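Local coordinates for protein superoxide dismutase [Mn], mitochondrial (Saccharomyces cerevisiae S288C, PDB 4F6E) that probably destroys toxic superoxide radicals in mitochondria, converting them to hydrogen peroxide and oxygen at a single manganese ion in each subunit, at residues N23-Y27 and H81-W85; G76-H81 and N153-V157; L161-V165 and A198-F202. The protein carries 2 engineered substitutions. The contacts are given in a common frame with arbitrary orientation. Numbering follows the deposited sequence.

Contact 1: residues N23-Y27 and H81-W85; sequences NELHY and HCLFW. With MN (manganese (II) ion), chain E.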
ATOM      1  N   ASN A  23      12.052 -12.469  24.727  1.00  9.37           N
ATOM      2  CA  ASN A  23      12.673 -13.409  23.797  1.00  9.04           C
ATOM      3  C   ASN A  23      11.938 -14.747  23.756  1.00 11.09           C
ATOM      4  O   ASN A  23      11.735 -15.313  22.685  1.00 12.87           O
ATOM      5  CB  ASN A  23      14.148 -13.639  24.129  1.00 11.51           C
ATOM      6  CG  ASN A  23      15.028 -12.488  23.702  1.00 13.35           C
ATOM      7  OD1 ASN A  23      14.685 -11.716  22.810  1.00 11.72           O
ATOM      8  ND2 ASN A  23      16.184 -12.377  24.336  1.00 12.83           N
ATOM      9  N   GLU A  24      11.526 -15.240  24.923  1.00 11.98           N
ATOM     10  CA  GLU A  24      10.819 -16.514  24.990  1.00 12.68           C
ATOM     11  C   GLU A  24       9.510 -16.475  24.188  1.00 11.51           C
ATOM     12  O   GLU A  24       9.244 -17.365  23.387  1.00 13.69           O
ATOM     13  CB  GLU A  24      10.541 -16.911  26.445  1.00 16.40           C
ATOM     14  CG  GLU A  24       9.898 -18.279  26.585  1.00 27.62           C
ATOM     15  CD  GLU A  24       9.480 -18.601  28.013  1.00 40.09           C
ATOM     16  OE1 GLU A  24       9.266 -17.662  28.816  1.00 40.28           O
ATOM     17  OE2 GLU A  24       9.361 -19.804  28.332  1.00 42.98           O
ATOM     18  N   LEU A  25       8.703 -15.440  24.400  1.00 10.99           N
ATOM     19  CA  LEU A  25       7.440 -15.315  23.667  1.00  9.06           C
ATOM     20  C   LEU A  25       7.703 -15.053  22.187  1.00 11.30           C
ATOM     21  O   LEU A  25       7.029 -15.589  21.293  1.00 10.97           O
ATOM     22  CB  LEU A  25       6.625 -14.150  24.225  1.00 10.39           C
ATOM     23  CG  LEU A  25       5.994 -14.378  25.599  1.00 14.41           C
ATOM     24  CD1 LEU A  25       5.424 -13.072  26.100  1.00 11.86           C
ATOM     25  CD2 LEU A  25       4.906 -15.437  25.515  1.00 18.25           C
ATOM     26  N   HIS A  26       8.683 -14.195  21.943  1.00  9.58           N
ATOM     27  CA  HIS A  26       8.981 -13.740  20.602  1.00 10.60           C
ATOM     28  C   HIS A  26       9.373 -14.920  19.709  1.00 11.20           C
ATOM     29  O   HIS A  26       8.969 -14.994  18.545  1.00 10.24           O
ATOM     30  CB  HIS A  26      10.101 -12.692  20.680  1.00  7.40           C
ATOM     31  CG  HIS A  26      10.150 -11.777  19.507  1.00  8.05           C
ATOM     32  ND1 HIS A  26      11.045 -10.732  19.416  1.00  8.11           N
ATOM     33  CD2 HIS A  26       9.391 -11.726  18.388  1.00  9.22           C
ATOM     34  CE1 HIS A  26      10.858 -10.098  18.274  1.00  8.75           C
ATOM     35  NE2 HIS A  26       9.863 -10.683  17.633  1.00 10.17           N
ATOM     36  N   TYR A  27      10.139 -15.856  20.277  1.00 10.81           N
ATOM     37  CA  TYR A  27      10.615 -17.040  19.569  1.00 11.08           C
ATOM     38  C   TYR A  27       9.577 -18.167  19.552  1.00 13.01           C
ATOM     39  O   TYR A  27       9.177 -18.652  18.477  1.00 12.54           O
ATOM     40  CB  TYR A  27      11.910 -17.520  20.237  1.00 11.79           C
ATOM     41  CG  TYR A  27      12.558 -18.758  19.649  1.00 11.70           C
ATOM     42  CD1 TYR A  27      13.310 -18.688  18.486  1.00 13.33           C
ATOM     43  CD2 TYR A  27      12.454 -19.987  20.292  1.00 11.22           C
ATOM     44  CE1 TYR A  27      13.942 -19.817  17.968  1.00 14.36           C
ATOM     45  CE2 TYR A  27      13.071 -21.114  19.775  1.00 14.84           C
ATOM     46  CZ  TYR A  27      13.808 -21.024  18.616  1.00 14.79           C
ATOM     47  OH  TYR A  27      14.432 -22.148  18.106  1.00 15.21           O
ATOM     48  N   HIS A  81      12.593 -12.800  11.231  1.00 10.32           N
ATOM     49  CA  HIS A  81      12.982 -13.237  12.572  1.00  8.85           C
ATOM     50  C   HIS A  81      14.243 -14.069  12.561  1.00  9.28           C
ATOM     51  O   HIS A  81      15.054 -13.967  13.481  1.00  9.58           O
ATOM     52  CB  HIS A  81      11.835 -13.928  13.315  1.00  9.22           C
ATOM     53  CG  HIS A  81      10.745 -12.986  13.692  1.00  9.75           C
ATOM     54  ND1 HIS A  81       9.743 -12.623  12.817  1.00  9.51           N
ATOM     55  CD2 HIS A  81      10.552 -12.261  14.816  1.00  8.19           C
ATOM     56  CE1 HIS A  81       8.950 -11.749  13.407  1.00  8.25           C
ATOM     57  NE2 HIS A  81       9.420 -11.514  14.619  1.00  9.56           N
ATOM     58  N   CYS A  82      14.449 -14.865  11.513  1.00  8.49           N
ATOM     59  CA  CYS A  82      15.717 -15.593  11.414  1.00 10.94           C
ATOM     60  C   CYS A  82      16.885 -14.617  11.348  1.00 10.32           C
ATOM     61  O   CYS A  82      17.896 -14.804  12.033  1.00 11.95           O
ATOM     62  CB  CYS A  82      15.750 -16.510  10.194  1.00  8.73           C
ATOM     63  SG  CYS A  82      14.777 -18.021  10.398  1.00 13.77           S
ATOM     64  N   LEU A  83      16.741 -13.564  10.549  1.00  7.05           N
ATOM     65  CA  LEU A  83      17.799 -12.552  10.444  1.00  8.98           C
ATOM     66  C   LEU A  83      18.036 -11.883  11.795  1.00  8.84           C
ATOM     67  O   LEU A  83      19.183 -11.671  12.198  1.00  8.91           O
ATOM     68  CB  LEU A  83      17.441 -11.488   9.398  1.00  9.67           C
ATOM     69  CG  LEU A  83      17.390 -11.985   7.946  1.00 10.10           C
ATOM     70  CD1 LEU A  83      16.752 -10.968   7.024  1.00 11.89           C
ATOM     71  CD2 LEU A  83      18.793 -12.320   7.451  1.00 14.33           C
ATOM     72  N   PHE A  84      16.939 -11.547  12.469  1.00  8.16           N
ATOM     73  CA  PHE A  84      16.966 -10.834  13.744  1.00  8.18           C
ATOM     74  C   PHE A  84      17.773 -11.611  14.769  1.00  7.95           C
ATOM     75  O   PHE A  84      18.713 -11.068  15.357  1.00  8.93           O
ATOM     76  CB  PHE A  84      15.518 -10.626  14.216  1.00  8.04           C
ATOM     77  CG  PHE A  84      15.367  -9.709  15.404  1.00  8.11           C
ATOM     78  CD1 PHE A  84      15.903  -8.432  15.387  1.00  9.97           C
ATOM     79  CD2 PHE A  84      14.642 -10.116  16.518  1.00  9.75           C
ATOM     80  CE1 PHE A  84      15.743  -7.578  16.475  1.00  9.05           C
ATOM     81  CE2 PHE A  84      14.468  -9.265  17.601  1.00  8.58           C
ATOM     82  CZ  PHE A  84      15.017  -7.999  17.582  1.00  8.62           C
ATOM     83  N   TRP A  85      17.449 -12.884  14.979  1.00  9.07           N
ATOM     84  CA  TRP A  85      18.176 -13.627  16.009  1.00  9.21           C
ATOM     85  C   TRP A  85      19.661 -13.711  15.692  1.00 11.87           C
ATOM     86  O   TRP A  85      20.487 -13.664  16.594  1.00  9.84           O
ATOM     87  CB  TRP A  85      17.646 -15.051  16.221  1.00 10.41           C
ATOM     88  CG  TRP A  85      16.153 -15.190  16.340  1.00  9.97           C
ATOM     89  CD1 TRP A  85      15.373 -16.078  15.650  1.00 10.75           C
ATOM     90  CD2 TRP A  85      15.257 -14.453  17.194  1.00  9.26           C
ATOM     91  NE1 TRP A  85      14.062 -15.939  16.012  1.00 12.04           N
ATOM     92  CE2 TRP A  85      13.958 -14.945  16.946  1.00  9.71           C
ATOM     93  CE3 TRP A  85      15.421 -13.416  18.118  1.00 11.76           C
ATOM     94  CZ2 TRP A  85      12.832 -14.444  17.594  1.00 11.88           C
ATOM     95  CZ3 TRP A  85      14.295 -12.920  18.768  1.00 13.64           C
ATOM     96  CH2 TRP A  85      13.021 -13.439  18.502  1.00 14.26           C
TER
HETATM   97 MN    MN E 301       8.764  -9.793  15.848  1.00  9.87          MN
HETATM   98  O   HOH W   1       7.888  -8.673  13.945  1.00 10.97           O

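Contact 2: residues G76-H81 and N153-V157; sequences GGFTNH and NQDTV. With MN (manganese (II) ion), chain E.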
ATOM      1  N   GLY A  76       7.762 -13.681   5.080  1.00 10.24           N
ATOM      2  CA  GLY A  76       8.464 -12.529   5.621  1.00 11.83           C
ATOM      3  C   GLY A  76       8.699 -12.656   7.113  1.00 10.79           C
ATOM      4  O   GLY A  76       9.804 -12.377   7.603  1.00  9.74           O
ATOM      5  N   GLY A  77       7.676 -13.076   7.852  1.00  9.95           N
ATOM      6  CA  GLY A  77       7.819 -13.242   9.288  1.00 11.38           C
ATOM      7  C   GLY A  77       8.870 -14.291   9.623  1.00  9.82           C
ATOM      8  O   GLY A  77       9.677 -14.125  10.549  1.00 12.25           O
ATOM      9  N   PHE A  78       8.869 -15.384   8.869  1.00 11.53           N
ATOM     10  CA  PHE A  78       9.872 -16.409   9.085  1.00 10.13           C
ATOM     11  C   PHE A  78      11.271 -15.855   8.815  1.00 11.98           C
ATOM     12  O   PHE A  78      12.180 -16.019   9.636  1.00 11.45           O
ATOM     13  CB  PHE A  78       9.611 -17.628   8.195  1.00 10.03           C
ATOM     14  CG  PHE A  78      10.738 -18.617   8.189  1.00 11.65           C
ATOM     15  CD1 PHE A  78      10.979 -19.409   9.297  1.00 14.20           C
ATOM     16  CD2 PHE A  78      11.568 -18.739   7.084  1.00 13.03           C
ATOM     17  CE1 PHE A  78      12.030 -20.318   9.300  1.00 13.60           C
ATOM     18  CE2 PHE A  78      12.608 -19.649   7.078  1.00 11.17           C
ATOM     19  CZ  PHE A  78      12.841 -20.436   8.187  1.00 11.01           C
ATOM     20  N   THR A  79      11.436 -15.202   7.669  1.00 10.89           N
ATOM     21  CA  THR A  79      12.755 -14.750   7.228  1.00  9.33           C
ATOM     22  C   THR A  79      13.290 -13.643   8.136  1.00  7.98           C
ATOM     23  O   THR A  79      14.451 -13.685   8.557  1.00 10.10           O
ATOM     24  CB  THR A  79      12.688 -14.234   5.778  1.00 12.60           C
ATOM     25  OG1 THR A  79      12.278 -15.308   4.918  1.00 14.18           O
ATOM     26  CG2 THR A  79      14.053 -13.724   5.315  1.00 11.82           C
ATOM     27  N   ASN A  80      12.440 -12.666   8.432  1.00  8.43           N
ATOM     28  CA  ASN A  80      12.886 -11.500   9.199  1.00  8.38           C
ATOM     29  C   ASN A  80      13.321 -11.881  10.599  1.00  9.03           C
ATOM     30  O   ASN A  80      14.310 -11.351  11.107  1.00  9.39           O
ATOM     31  CB  ASN A  80      11.789 -10.428   9.298  1.00  8.28           C
ATOM     32  CG  ASN A  80      11.595  -9.648   8.004  1.00 11.59           C
ATOM     33  OD1 ASN A  80      12.498  -9.528   7.170  1.00 10.39           O
ATOM     34  ND2 ASN A  80      10.391  -9.097   7.840  1.00  8.57           N
ATOM     35  N   HIS A  81      12.593 -12.800  11.231  1.00 10.32           N
ATOM     36  CA  HIS A  81      12.982 -13.237  12.572  1.00  8.85           C
ATOM     37  C   HIS A  81      14.243 -14.069  12.561  1.00  9.28           C
ATOM     38  O   HIS A  81      15.054 -13.967  13.481  1.00  9.58           O
ATOM     39  CB  HIS A  81      11.835 -13.928  13.315  1.00  9.22           C
ATOM     40  CG  HIS A  81      10.745 -12.986  13.692  1.00  9.75           C
ATOM     41  ND1 HIS A  81       9.743 -12.623  12.817  1.00  9.51           N
ATOM     42  CD2 HIS A  81      10.552 -12.261  14.816  1.00  8.19           C
ATOM     43  CE1 HIS A  81       8.950 -11.749  13.407  1.00  8.25           C
ATOM     44  NE2 HIS A  81       9.420 -11.514  14.619  1.00  9.56           N
ATOM     45  N   ASN A 153       4.974  -4.197   8.412  1.00  8.94           N
ATOM     46  CA  ASN A 153       4.441  -5.529   8.692  1.00  8.75           C
ATOM     47  C   ASN A 153       5.526  -6.581   8.605  1.00  7.77           C
ATOM     48  O   ASN A 153       6.521  -6.451   9.303  1.00  9.29           O
ATOM     49  CB  ASN A 153       3.238  -5.790   7.792  1.00 11.10           C
ATOM     50  CG  ASN A 153       2.202  -4.703   7.959  1.00 13.58           C
ATOM     51  OD1 ASN A 153       1.914  -4.309   9.085  1.00 11.85           O
ATOM     52  ND2 ASN A 153       1.716  -4.149   6.857  1.00 16.85           N
ATOM     53  N   GLN A 154       5.367  -7.594   7.760  1.00  8.84           N
ATOM     54  CA  GLN A 154       6.465  -8.532   7.550  1.00  9.70           C
ATOM     55  C   GLN A 154       7.056  -8.432   6.148  1.00  8.61           C
ATOM     56  O   GLN A 154       7.668  -9.383   5.649  1.00 10.55           O
ATOM     57  CB  GLN A 154       6.072  -9.979   7.905  1.00 11.33           C
ATOM     58  CG  GLN A 154       5.724 -10.194   9.378  1.00  8.56           C
ATOM     59  CD  GLN A 154       6.869  -9.866  10.333  1.00  9.33           C
ATOM     60  OE1 GLN A 154       8.027  -9.708   9.926  1.00  8.98           O
ATOM     61  NE2 GLN A 154       6.544  -9.770  11.620  1.00 11.15           N
ATOM     62  N   ASP A 155       6.916  -7.267   5.522  1.00  8.52           N
ATOM     63  CA  ASP A 155       7.648  -7.032   4.283  1.00  9.85           C
ATOM     64  C   ASP A 155       9.139  -7.108   4.596  1.00 10.23           C
ATOM     65  O   ASP A 155       9.567  -6.832   5.718  1.00 12.38           O
ATOM     66  CB  ASP A 155       7.288  -5.683   3.673  1.00 11.14           C
ATOM     67  CG  ASP A 155       5.834  -5.614   3.212  1.00 15.53           C
ATOM     68  OD1 ASP A 155       5.163  -6.668   3.146  1.00 21.54           O
ATOM     69  OD2 ASP A 155       5.368  -4.500   2.908  1.00 16.47           O
ATOM     70  N   THR A 156       9.936  -7.502   3.614  1.00 11.79           N
ATOM     71  CA  THR A 156      11.366  -7.642   3.872  1.00 10.19           C
ATOM     72  C   THR A 156      12.154  -7.051   2.720  1.00 13.98           C
ATOM     73  O   THR A 156      11.572  -6.583   1.740  1.00 14.88           O
ATOM     74  CB  THR A 156      11.766  -9.115   4.140  1.00 11.42           C
ATOM     75  OG1 THR A 156      13.091  -9.166   4.704  1.00 14.12           O
ATOM     76  CG2 THR A 156      11.733  -9.922   2.860  1.00 15.87           C
ATOM     77  N   VAL A 157      13.477  -7.041   2.853  1.00  9.14           N
ATOM     78  CA  VAL A 157      14.321  -6.553   1.768  1.00 11.41           C
ATOM     79  C   VAL A 157      14.746  -7.710   0.873  1.00 10.58           C
ATOM     80  O   VAL A 157      15.291  -8.704   1.342  1.00 15.19           O
ATOM     81  CB  VAL A 157      15.535  -5.774   2.297  1.00 11.44           C
ATOM     82  CG1 VAL A 157      15.081  -4.427   2.843  1.00 12.14           C
ATOM     83  CG2 VAL A 157      16.248  -6.559   3.391  1.00 13.64           C
TER
HETATM   84 MN    MN E 301       8.764  -9.793  15.848  1.00  9.87          MN
HETATM   85  O   HOH W   1       7.888  -8.673  13.945  1.00 10.97           O

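Contact 3: residues L161-V165 and A198-F202; sequences LVPLV and ASRRF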
ATOM      1  N   LEU A 161      18.908  -5.776  -2.376  1.00 12.19           N
ATOM      2  CA  LEU A 161      19.038  -5.216  -1.031  1.00 13.60           C
ATOM      3  C   LEU A 161      19.315  -6.315  -0.011  1.00 11.69           C
ATOM      4  O   LEU A 161      18.397  -6.994   0.469  1.00 17.66           O
ATOM      5  CB  LEU A 161      17.793  -4.420  -0.635  1.00 14.12           C
ATOM      6  CG  LEU A 161      17.477  -3.162  -1.442  1.00 14.99           C
ATOM      7  CD1 LEU A 161      16.295  -2.436  -0.796  1.00 14.78           C
ATOM      8  CD2 LEU A 161      18.677  -2.235  -1.552  1.00 17.75           C
ATOM      9  N   VAL A 162      20.591  -6.465   0.330  1.00 10.50           N
ATOM     10  CA  VAL A 162      21.025  -7.477   1.291  1.00 13.30           C
ATOM     11  C   VAL A 162      20.961  -6.953   2.725  1.00  7.85           C
ATOM     12  O   VAL A 162      21.581  -5.953   3.060  1.00 10.39           O
ATOM     13  CB  VAL A 162      22.447  -7.940   0.983  1.00 17.69           C
ATOM     14  CG1 VAL A 162      22.869  -9.060   1.929  1.00 14.63           C
ATOM     15  CG2 VAL A 162      22.525  -8.405  -0.476  1.00 21.28           C
ATOM     16  N   PRO A 163      20.197  -7.638   3.580  1.00 11.40           N
ATOM     17  CA  PRO A 163      20.082  -7.209   4.982  1.00 11.13           C
ATOM     18  C   PRO A 163      21.372  -7.472   5.755  1.00 12.56           C
ATOM     19  O   PRO A 163      21.938  -8.567   5.675  1.00 13.28           O
ATOM     20  CB  PRO A 163      18.922  -8.057   5.522  1.00 12.40           C
ATOM     21  CG  PRO A 163      18.883  -9.270   4.615  1.00 13.01           C
ATOM     22  CD  PRO A 163      19.325  -8.778   3.255  1.00 12.41           C
ATOM     23  N   LEU A 164      21.837  -6.460   6.484  1.00  8.66           N
ATOM     24  CA  LEU A 164      23.049  -6.577   7.293  1.00  9.08           C
ATOM     25  C   LEU A 164      22.649  -6.584   8.768  1.00  8.98           C
ATOM     26  O   LEU A 164      23.121  -7.412   9.547  1.00 11.08           O
ATOM     27  CB  LEU A 164      24.007  -5.418   7.009  1.00  9.43           C
ATOM     28  CG  LEU A 164      24.355  -5.144   5.544  1.00  8.98           C
ATOM     29  CD1 LEU A 164      25.371  -4.033   5.470  1.00 12.14           C
ATOM     30  CD2 LEU A 164      24.887  -6.414   4.858  1.00 11.86           C
ATOM     31  N   VAL A 165      21.780  -5.643   9.145  1.00  7.95           N
ATOM     32  CA  VAL A 165      21.197  -5.614  10.495  1.00  6.81           C
ATOM     33  C   VAL A 165      19.701  -5.418  10.356  1.00  6.86           C
ATOM     34  O   VAL A 165      19.245  -4.464   9.719  1.00  9.59           O
ATOM     35  CB  VAL A 165      21.801  -4.494  11.372  1.00  8.50           C
ATOM     36  CG1 VAL A 165      21.152  -4.493  12.767  1.00  8.16           C
ATOM     37  CG2 VAL A 165      23.307  -4.673  11.495  1.00  8.60           C
ATOM     38  N   ALA A 198      26.848  -8.875  10.931  1.00 11.99           N
ATOM     39  CA  ALA A 198      26.656  -7.822   9.929  1.00  9.76           C
ATOM     40  C   ALA A 198      27.816  -7.753   8.934  1.00  9.30           C
ATOM     41  O   ALA A 198      27.591  -7.632   7.725  1.00 10.36           O
ATOM     42  CB  ALA A 198      26.433  -6.463  10.599  1.00 12.97           C
ATOM     43  N   SER A 199      29.042  -7.854   9.447  1.00 11.19           N
ATOM     44  CA  SER A 199      30.240  -7.826   8.606  1.00 11.50           C
ATOM     45  C   SER A 199      30.274  -9.037   7.683  1.00 15.23           C
ATOM     46  O   SER A 199      30.612  -8.916   6.501  1.00 16.08           O
ATOM     47  CB  SER A 199      31.503  -7.788   9.460  1.00 15.54           C
ATOM     48  OG  SER A 199      31.572  -6.596  10.231  1.00 23.16           O
ATOM     49  N   ARG A 200      29.906 -10.197   8.218  1.00 11.02           N
ATOM     50  CA  ARG A 200      29.837 -11.418   7.412  1.00 12.94           C
ATOM     51  C   ARG A 200      28.840 -11.291   6.255  1.00 13.25           C
ATOM     52  O   ARG A 200      29.146 -11.653   5.108  1.00 14.94           O
ATOM     53  CB  ARG A 200      29.488 -12.632   8.288  1.00 13.31           C
ATOM     54  CG  ARG A 200      29.570 -13.955   7.541  1.00 16.28           C
ATOM     55  CD  ARG A 200      28.831 -15.088   8.249  1.00 18.44           C
ATOM     56  NE  ARG A 200      27.384 -14.910   8.186  1.00 18.06           N
ATOM     57  CZ  ARG A 200      26.648 -15.135   7.098  1.00 20.85           C
ATOM     58  NH1 ARG A 200      27.227 -15.551   5.973  1.00 21.10           N
ATOM     59  NH2 ARG A 200      25.334 -14.939   7.125  1.00 17.04           N
ATOM     60  N   ARG A 201      27.654 -10.758   6.545  1.00  9.77           N
ATOM     61  CA  ARG A 201      26.640 -10.538   5.526  1.00  9.26           C
ATOM     62  C   ARG A 201      27.115  -9.539   4.472  1.00 10.95           C
ATOM     63  O   ARG A 201      26.866  -9.717   3.284  1.00 12.01           O
ATOM     64  CB  ARG A 201      25.352 -10.037   6.185  1.00 10.65           C
ATOM     65  CG  ARG A 201      24.728 -11.053   7.081  1.00  8.72           C
ATOM     66  CD  ARG A 201      23.576 -10.438   7.860  1.00  8.90           C
ATOM     67  NE  ARG A 201      22.897 -11.424   8.685  1.00 12.08           N
ATOM     68  CZ  ARG A 201      21.940 -11.119   9.561  1.00 12.20           C
ATOM     69  NH1 ARG A 201      21.566  -9.855   9.725  1.00  9.45           N
ATOM     70  NH2 ARG A 201      21.363 -12.072  10.270  1.00 10.21           N
ATOM     71  N   PHE A 202      27.789  -8.485   4.926  1.00 11.02           N
ATOM     72  CA  PHE A 202      28.313  -7.470   4.022  1.00 12.23           C
ATOM     73  C   PHE A 202      29.297  -8.085   3.026  1.00 11.88           C
ATOM     74  O   PHE A 202      29.215  -7.822   1.829  1.00 11.49           O
ATOM     75  CB  PHE A 202      28.996  -6.348   4.804  1.00 12.39           C
ATOM     76  CG  PHE A 202      29.529  -5.247   3.940  1.00 13.45           C
ATOM     77  CD1 PHE A 202      28.690  -4.242   3.476  1.00 15.85           C
ATOM     78  CD2 PHE A 202      30.874  -5.209   3.609  1.00 15.54           C
ATOM     79  CE1 PHE A 202      29.182  -3.225   2.672  1.00 15.19           C
ATOM     80  CE2 PHE A 202      31.374  -4.190   2.818  1.00 18.85           C
ATOM     81  CZ  PHE A 202      30.523  -3.196   2.351  1.00 16.53           C
TER

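Contact 1: residues N23-Y27 and H81-W85
Two antiparallel helices of the N-terminal alpha-hairpin domain of the iron/manganese superoxide dismutases each supply one histidine to the manganese here. The axes of segments 23-27 and 81-85 come no closer than 12.5 Å, crossing at -151°, so side chains have to fill the gap. His26, with chi1 in t, and His81, with chi1 in m, bring their rings onto one ion: NE2 of His26 binds it at 2.3 Å and NE2 of His81 at 2.2 Å. These NE2 atoms of His26 and His81 lie 3.2 Å apart because they share the metal; Asp168, His172 and a water complete the site. ND1 of His81 bonds to Gly77 O and NE1 of Trp85 to His31 ND1. The edge of the Trp85 six-membered ring meets the face of His26 in a T-shaped pair, centroids 4.9 Å apart. Tyr27 in turn sets its edge toward the five-membered ring of Trp85, offset edge-to-face, while its hydroxyl bonds to Pro5 O. Together with Phe84 these rings form an aromatic cluster in which Trp85 covers one face of the His26 ligand, CH2 of Trp85 lying 3.5 Å from CG of His26. Phe84 CE2 is 3.8 Å from CE1 of His26.

Contact 2: residues G76-H81 and N153-V157
A bare patch of helix lets the loop come unusually close: CA of Gly76 and CA of Gln154 are only 4.9 Å apart, and a CB on Gly76 would clash with the carbonyl of Gln154. Instead Gly76 CA makes a CA-H...O contact with Gln154 O at 3.2 Å. This is where the alpha-hairpin domain of the Fe/Mn superoxide dismutase fold meets its C-terminal domain, helix 74-86 lying against the loop that follows strand 148-152. Asn80 ties the two together with both ends of its amide. Its ND2 donates to Gln154 OE1 and to Asp155 O, each 3.2 Å away, while its OD1 accepts a short 2.6 Å bond from Thr156 OG1. Gln154 OE1 also takes a bond from Trp133 NE1, which helps fix the orientation of the glutamine amide. One turn of helix serves the metal as well, since His81 ND1 donates to Gly77 O at 2.7 Å, which orients the ring with NE2 toward manganese, 2.2 Å from that NE2. Gln154 thus stands in the second shell, the active-site glutamine of manganese superoxide dismutases: its NE2 donates to the metal-bound water at 2.9 Å, and that water's oxygen is 2.4 Å from the ion.

Contact 3: residues L161-V165 and A198-F202
One direct hydrogen bond joins these segments: Arg201 NH1 donates to Leu164 O at 2.9 Å, with a somewhat bent N-H...O angle of 138°. Chi2 and chi3 of Arg201 are both t, so the side chain runs out extended, and Leu164 O lies at the edge of the guanidinium, near its plane. The same group also serves other partners: NE forms a salt bridge with Glu197, NH1 bonds to Asn87, and NH2 reaches Leu83 O on helix 74-86. Leu164 O is approached a second time by a CA-H...O contact from Ala198, CA to O 3.6 Å. Close by, Pro163 O sits 3.3 Å from CD of Arg201. In the C-terminal domain of the Fe/Mn superoxide dismutases, this is the place where the last helix, 198-204, packs on the entry to strand 165-168. Leu164 and Val165 both face Ile136 of the neighbouring strand, a classic beta bulge. The rest is mainly apolar packing. Leu164 is the residue most covered here: its CD1 meets CD1 of Phe202 at 3.9 Å, at the edge of that ring, and its CD2 lies 3.9 Å from CB of Arg201. At Ala198 the backbones approach to 4.6 Å between its CA and that of Leu164, consistent with its small side chain; its CB touches Val165 CG2 at 3.7 Å.

All three contacts are buried, but they differ in chemistry. Contacts 1 and 2 meet on helix 74-86 and share His81, the manganese and its bound water: contact 1 stays within the alpha-hairpin domain and relies on aromatic rings and metal bonds, whereas contact 2 crosses to the C-terminal domain through amide and hydroxyl hydrogen bonds. Contact 3, inside the C-terminal domain and farthest from the chain's centre, mixes apolar packing, including the Phe202 ring, with one hydrogen bond across from Arg201. It touches the others: Leu83 CD1 packs on Pro163 CG at 3.6 Å, and Val157 CG2 on Pro163 CB at 3.7 Å. Arg62 of a neighbouring subunit bonds to Val157 O and, weakly, to Leu161 O.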